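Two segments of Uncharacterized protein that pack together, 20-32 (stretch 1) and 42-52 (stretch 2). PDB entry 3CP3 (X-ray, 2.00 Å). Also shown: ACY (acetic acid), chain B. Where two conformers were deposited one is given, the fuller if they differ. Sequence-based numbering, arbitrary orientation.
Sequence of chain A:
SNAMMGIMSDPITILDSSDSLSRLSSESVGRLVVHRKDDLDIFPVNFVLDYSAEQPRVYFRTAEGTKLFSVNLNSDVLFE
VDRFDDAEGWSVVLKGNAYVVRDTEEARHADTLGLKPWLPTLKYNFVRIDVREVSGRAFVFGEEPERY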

# COMPACT_ATOMS: atom_id res chain seq x y z
N SER A 20 -4.76 -2.99 -16.73
CA SER A 20 -4.62 -3.01 -15.28
C SER A 20 -4.50 -4.42 -14.71
O SER A 20 -3.58 -4.74 -13.90
CB SER A 20 -5.85 -2.31 -14.66
OG SER A 20 -5.69 -0.91 -14.88
N LEU A 21 -5.42 -5.26 -15.09
CA LEU A 21 -5.37 -6.68 -14.62
C LEU A 21 -4.19 -7.49 -15.15
O LEU A 21 -3.62 -8.31 -14.41
CB LEU A 21 -6.68 -7.39 -14.93
CG LEU A 21 -7.86 -6.82 -14.13
CD1 LEU A 21 -9.14 -7.45 -14.68
CD2 LEU A 21 -7.67 -7.03 -12.64
N SER A 22 -3.79 -7.27 -16.42
CA SER A 22 -2.56 -7.92 -16.88
C SER A 22 -1.36 -7.48 -16.01
O SER A 22 -0.50 -8.30 -15.57
CB SER A 22 -2.29 -7.55 -18.32
OG SER A 22 -3.37 -7.96 -19.15
N ARG A 23 -1.27 -6.19 -15.75
CA ARG A 23 -0.09 -5.71 -15.02
C ARG A 23 -0.13 -6.22 -13.57
O ARG A 23 0.90 -6.63 -12.99
CB ARG A 23 -0.05 -4.19 -15.00
CG ARG A 23 0.30 -3.53 -16.37
CD ARG A 23 0.39 -2.07 -16.20
NE ARG A 23 0.15 -1.33 -17.45
CZ ARG A 23 0.72 -0.17 -17.74
NH1 ARG A 23 1.65 0.34 -16.94
NH2 ARG A 23 0.38 0.46 -18.87
N LEU A 24 -1.30 -6.22 -12.99
CA LEU A 24 -1.41 -6.77 -11.62
C LEU A 24 -0.97 -8.26 -11.58
O LEU A 24 -0.22 -8.68 -10.67
CB LEU A 24 -2.86 -6.59 -11.13
CG LEU A 24 -3.21 -7.12 -9.73
CD1 LEU A 24 -3.99 -6.07 -8.91
CD2 LEU A 24 -4.04 -8.34 -9.91
N SER A 25 -1.43 -9.01 -12.59
CA SER A 25 -1.10 -10.41 -12.85
C SER A 25 0.39 -10.72 -13.02
O SER A 25 0.81 -11.87 -12.83
CB SER A 25 -1.81 -10.86 -14.13
OG SER A 25 -0.97 -10.62 -15.26
N SER A 26 1.19 -9.71 -13.40
CA SER A 26 2.60 -9.89 -13.61
C SER A 26 3.39 -9.81 -12.30
O SER A 26 4.56 -10.04 -12.31
CB SER A 26 3.16 -8.84 -14.56
OG SER A 26 3.16 -7.56 -13.94
N GLU A 27 2.77 -9.42 -11.20
CA GLU A 27 3.49 -9.34 -9.94
C GLU A 27 2.98 -10.51 -9.09
O GLU A 27 1.90 -11.03 -9.33
CB GLU A 27 3.12 -8.03 -9.24
CG GLU A 27 3.60 -6.78 -10.00
CD GLU A 27 5.07 -6.55 -9.78
OE1 GLU A 27 5.55 -6.88 -8.65
OE2 GLU A 27 5.75 -6.08 -10.69
N SER A 28 3.75 -10.92 -8.09
CA SER A 28 3.25 -11.94 -7.17
C SER A 28 3.11 -11.44 -5.73
O SER A 28 2.60 -12.18 -4.88
CB SER A 28 4.17 -13.18 -7.19
OG SER A 28 5.44 -12.80 -6.74
N VAL A 29 3.54 -10.21 -5.47
CA VAL A 29 3.36 -9.56 -4.16
C VAL A 29 2.46 -8.35 -4.29
O VAL A 29 2.69 -7.51 -5.15
CB VAL A 29 4.71 -9.12 -3.53
CG1 VAL A 29 4.51 -8.42 -2.19
CG2 VAL A 29 5.60 -10.33 -3.36
N GLY A 30 1.44 -8.28 -3.43
CA GLY A 30 0.54 -7.10 -3.38
C GLY A 30 0.26 -6.67 -1.95
O GLY A 30 0.70 -7.35 -0.99
N ARG A 31 -0.47 -5.58 -1.77
CA ARG A 31 -0.73 -5.06 -0.43
C ARG A 31 -2.19 -5.04 -0.15
O ARG A 31 -2.98 -4.52 -0.95
CB ARG A 31 -0.20 -3.62 -0.36
CG ARG A 31 1.32 -3.62 -0.60
CD ARG A 31 1.88 -2.36 -1.04
NE ARG A 31 3.25 -2.68 -1.41
CZ ARG A 31 3.61 -2.92 -2.66
NH1 ARG A 31 2.71 -2.73 -3.66
NH2 ARG A 31 4.87 -3.25 -2.89
N LEU A 32 -2.58 -5.58 1.00
CA LEU A 32 -3.96 -5.54 1.37
C LEU A 32 -4.18 -4.37 2.32
O LEU A 32 -3.49 -4.24 3.34
CB LEU A 32 -4.33 -6.85 2.06
CG LEU A 32 -5.83 -7.02 2.29
CD1 LEU A 32 -6.62 -7.38 1.03
CD2 LEU A 32 -6.03 -8.08 3.36
N ILE A 42 -2.13 -2.09 6.65
CA ILE A 42 -1.78 -2.53 5.36
C ILE A 42 -0.61 -3.51 5.47
O ILE A 42 0.32 -3.32 6.29
CB ILE A 42 -1.38 -1.32 4.47
CG1 ILE A 42 -0.92 -1.78 3.11
CG2 ILE A 42 -0.36 -0.43 5.17
CD1 ILE A 42 -0.56 -0.53 2.23
N PHE A 43 -0.68 -4.58 4.67
CA PHE A 43 0.39 -5.54 4.70
C PHE A 43 0.55 -6.25 3.36
O PHE A 43 -0.43 -6.48 2.67
CB PHE A 43 0.21 -6.53 5.85
CG PHE A 43 -1.11 -7.15 5.88
CD1 PHE A 43 -1.34 -8.32 5.17
CD2 PHE A 43 -2.13 -6.57 6.62
CE1 PHE A 43 -2.60 -8.90 5.22
CE2 PHE A 43 -3.34 -7.09 6.66
CZ PHE A 43 -3.61 -8.26 5.97
N PRO A 44 1.78 -6.60 3.02
CA PRO A 44 2.06 -7.25 1.73
C PRO A 44 1.73 -8.73 1.82
O PRO A 44 1.84 -9.32 2.92
CB PRO A 44 3.56 -7.04 1.55
CG PRO A 44 4.07 -6.75 2.88
CD PRO A 44 2.99 -6.39 3.81
N VAL A 45 1.28 -9.32 0.73
CA VAL A 45 1.02 -10.76 0.70
C VAL A 45 1.42 -11.25 -0.66
O VAL A 45 1.42 -10.45 -1.61
CB VAL A 45 -0.48 -11.10 0.92
CG1 VAL A 45 -0.91 -10.79 2.30
CG2 VAL A 45 -1.44 -10.40 -0.14
N ASN A 46 1.81 -12.52 -0.77
CA ASN A 46 1.90 -13.18 -2.08
C ASN A 46 0.47 -13.56 -2.51
O ASN A 46 -0.31 -14.14 -1.73
CB ASN A 46 2.84 -14.44 -2.06
CG ASN A 46 4.34 -14.09 -1.93
OD1 ASN A 46 4.90 -13.35 -2.75
ND2 ASN A 46 4.98 -14.63 -0.92
N PHE A 47 0.11 -13.24 -3.74
CA PHE A 47 -1.28 -13.42 -4.23
C PHE A 47 -1.23 -14.06 -5.63
O PHE A 47 -0.19 -14.04 -6.31
CB PHE A 47 -2.02 -12.04 -4.30
CG PHE A 47 -1.58 -11.21 -5.47
CD1 PHE A 47 -2.31 -11.21 -6.66
CD2 PHE A 47 -0.41 -10.48 -5.40
CE1 PHE A 47 -1.86 -10.52 -7.77
CE2 PHE A 47 0.03 -9.73 -6.51
CZ PHE A 47 -0.69 -9.75 -7.70
N VAL A 48 -2.38 -14.53 -6.08
CA VAL A 48 -2.56 -14.86 -7.48
C VAL A 48 -3.91 -14.28 -7.89
O VAL A 48 -4.84 -14.23 -7.08
CB VAL A 48 -2.51 -16.40 -7.75
CG1 VAL A 48 -1.07 -16.92 -7.71
CG2 VAL A 48 -3.44 -17.20 -6.76
N LEU A 49 -3.99 -13.85 -9.15
CA LEU A 49 -5.23 -13.42 -9.76
C LEU A 49 -5.89 -14.60 -10.46
O LEU A 49 -5.26 -15.27 -11.28
CB LEU A 49 -4.91 -12.34 -10.81
CG LEU A 49 -6.11 -11.80 -11.59
CD1 LEU A 49 -7.02 -10.96 -10.62
CD2 LEU A 49 -5.62 -10.92 -12.74
N ASP A 50 -7.16 -14.84 -10.16
CA ASP A 50 -7.94 -15.95 -10.73
C ASP A 50 -9.07 -15.36 -11.59
O ASP A 50 -9.81 -14.50 -11.13
CB ASP A 50 -8.50 -16.85 -9.63
CG ASP A 50 -9.23 -18.08 -10.18
OD1 ASP A 50 -8.97 -18.46 -11.34
OD2 ASP A 50 -10.05 -18.68 -9.45
N TYR A 51 -9.22 -15.90 -12.80
CA TYR A 51 -10.19 -15.41 -13.78
C TYR A 51 -11.43 -16.26 -14.00
O TYR A 51 -12.34 -15.90 -14.75
CB TYR A 51 -9.51 -15.26 -15.13
CG TYR A 51 -8.90 -13.92 -15.30
CD1 TYR A 51 -9.68 -12.77 -15.15
CD2 TYR A 51 -7.55 -13.78 -15.61
CE1 TYR A 51 -9.15 -11.53 -15.29
CE2 TYR A 51 -7.01 -12.54 -15.76
CZ TYR A 51 -7.82 -11.42 -15.60
OH TYR A 51 -7.30 -10.17 -15.74
N SER A 52 -11.41 -17.38 -13.27
CA SER A 52 -12.26 -18.53 -13.58
C SER A 52 -13.76 -18.36 -13.29
O SER A 52 -14.56 -19.20 -13.71
CB SER A 52 -11.71 -19.77 -12.87
OG SER A 52 -10.48 -20.17 -13.44
C ACY B . 4.62 -4.90 -5.96
O ACY B . 3.39 -5.11 -5.91
OXT ACY B . 5.47 -5.79 -6.22
CH3 ACY B . 5.13 -3.49 -5.70
O HOH W 1 0.42 -13.41 -8.91

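The two stretches meet in two ways: strand 29-32 pairs with strand 42-50, and the helix that opens the first stretch lies against the later part of that same strand. The strand axes approach to 4.4 Å with 144° between their N-to-C directions, so the pairing is antiparallel but distinctly twisted. Its register is fixed by backbone hydrogen bonds. Gly-30 N donates to Val-45 O at 2.8 Å (166° at the hydrogen) and Val-45 N returns to Gly-30 O at 2.7 Å; Leu-32 N reaches Phe-43 O at 2.9 Å and Phe-43 N reaches Leu-32 O at 3.1 Å. One further bond, Phe-47 N to Ser-28 O at 2.9 Å, extends the ladder to the residue before the strand. The same carbonyls also take CA-H...O contacts, as from Pro-44 CA to Gly-30 O at 3.0 Å.

This register sorts the side chains. Val-29, Arg-31, Pro-44 and Asn-46 share one face of the sheet, where Val-29 CG1 lies 4.1 Å from Pro-44 CB. The other face carries Leu-32, Phe-43 and Val-45. There Phe-43, with chi1 at 52° (p) and chi2 at 89°, swings the end of its ring nearer to the partner strand. Leu-32 CB lies over one face of the Phe-43 ring, and chi1 t with chi2 p brings Leu-32 CD2 to 3.6 Å from Phe-43 CZ.

Phe-47 has the largest area covered by the other stretch, 112 Å². Its CA-to-CB bond points sideways, but chi1 of 75° (p) and chi2 of 96° carry the ring toward stretch 1, so the rotamer, more than the backbone direction, makes the contact. The ring edge meets backbone: Phe-47 CZ is 3.2 Å from Leu-24 O, and Phe-47 CD2 is 3.5 Å from Gly-30 N. Glycine leaves room here, since an ideal CB built on Gly-30 would lie only 3.4 Å from Phe-47 CD2, a tight fit. A water ties the same region together, donating to Glu-27 O at 2.8 Å and to Phe-47 O at 2.7 Å.

On the helix, Leu-24 also starts sideways; with chi1 at 179° (t) and chi2 at 132°, between wells, it places CD2 3.8 Å from Phe-47 CE1 and 4.0 Å from Leu-49 CD1, so one methyl serves both neighbours. Leu-49, by contrast, points toward the helix from CB, and its t, p conformation sets CD2 3.7 Å from Leu-21 O and 4.1 Å from Ser-25 CB. Ser-25, in p, instead turns OG back to Ser-22 O at a very short 2.4 Å. Farther along, Tyr-51 brings OH to 3.0 Å from Leu-21 CB, with Leu-21 CD1 at its ring edge.

Beside the sheet, the extended Arg-31 side chain (chi1 m, then t, t) reaches the acetic acid, probably from the crystallisation liquor, through a weak hydrogen bond from NH1 to ACY O at 3.3 Å.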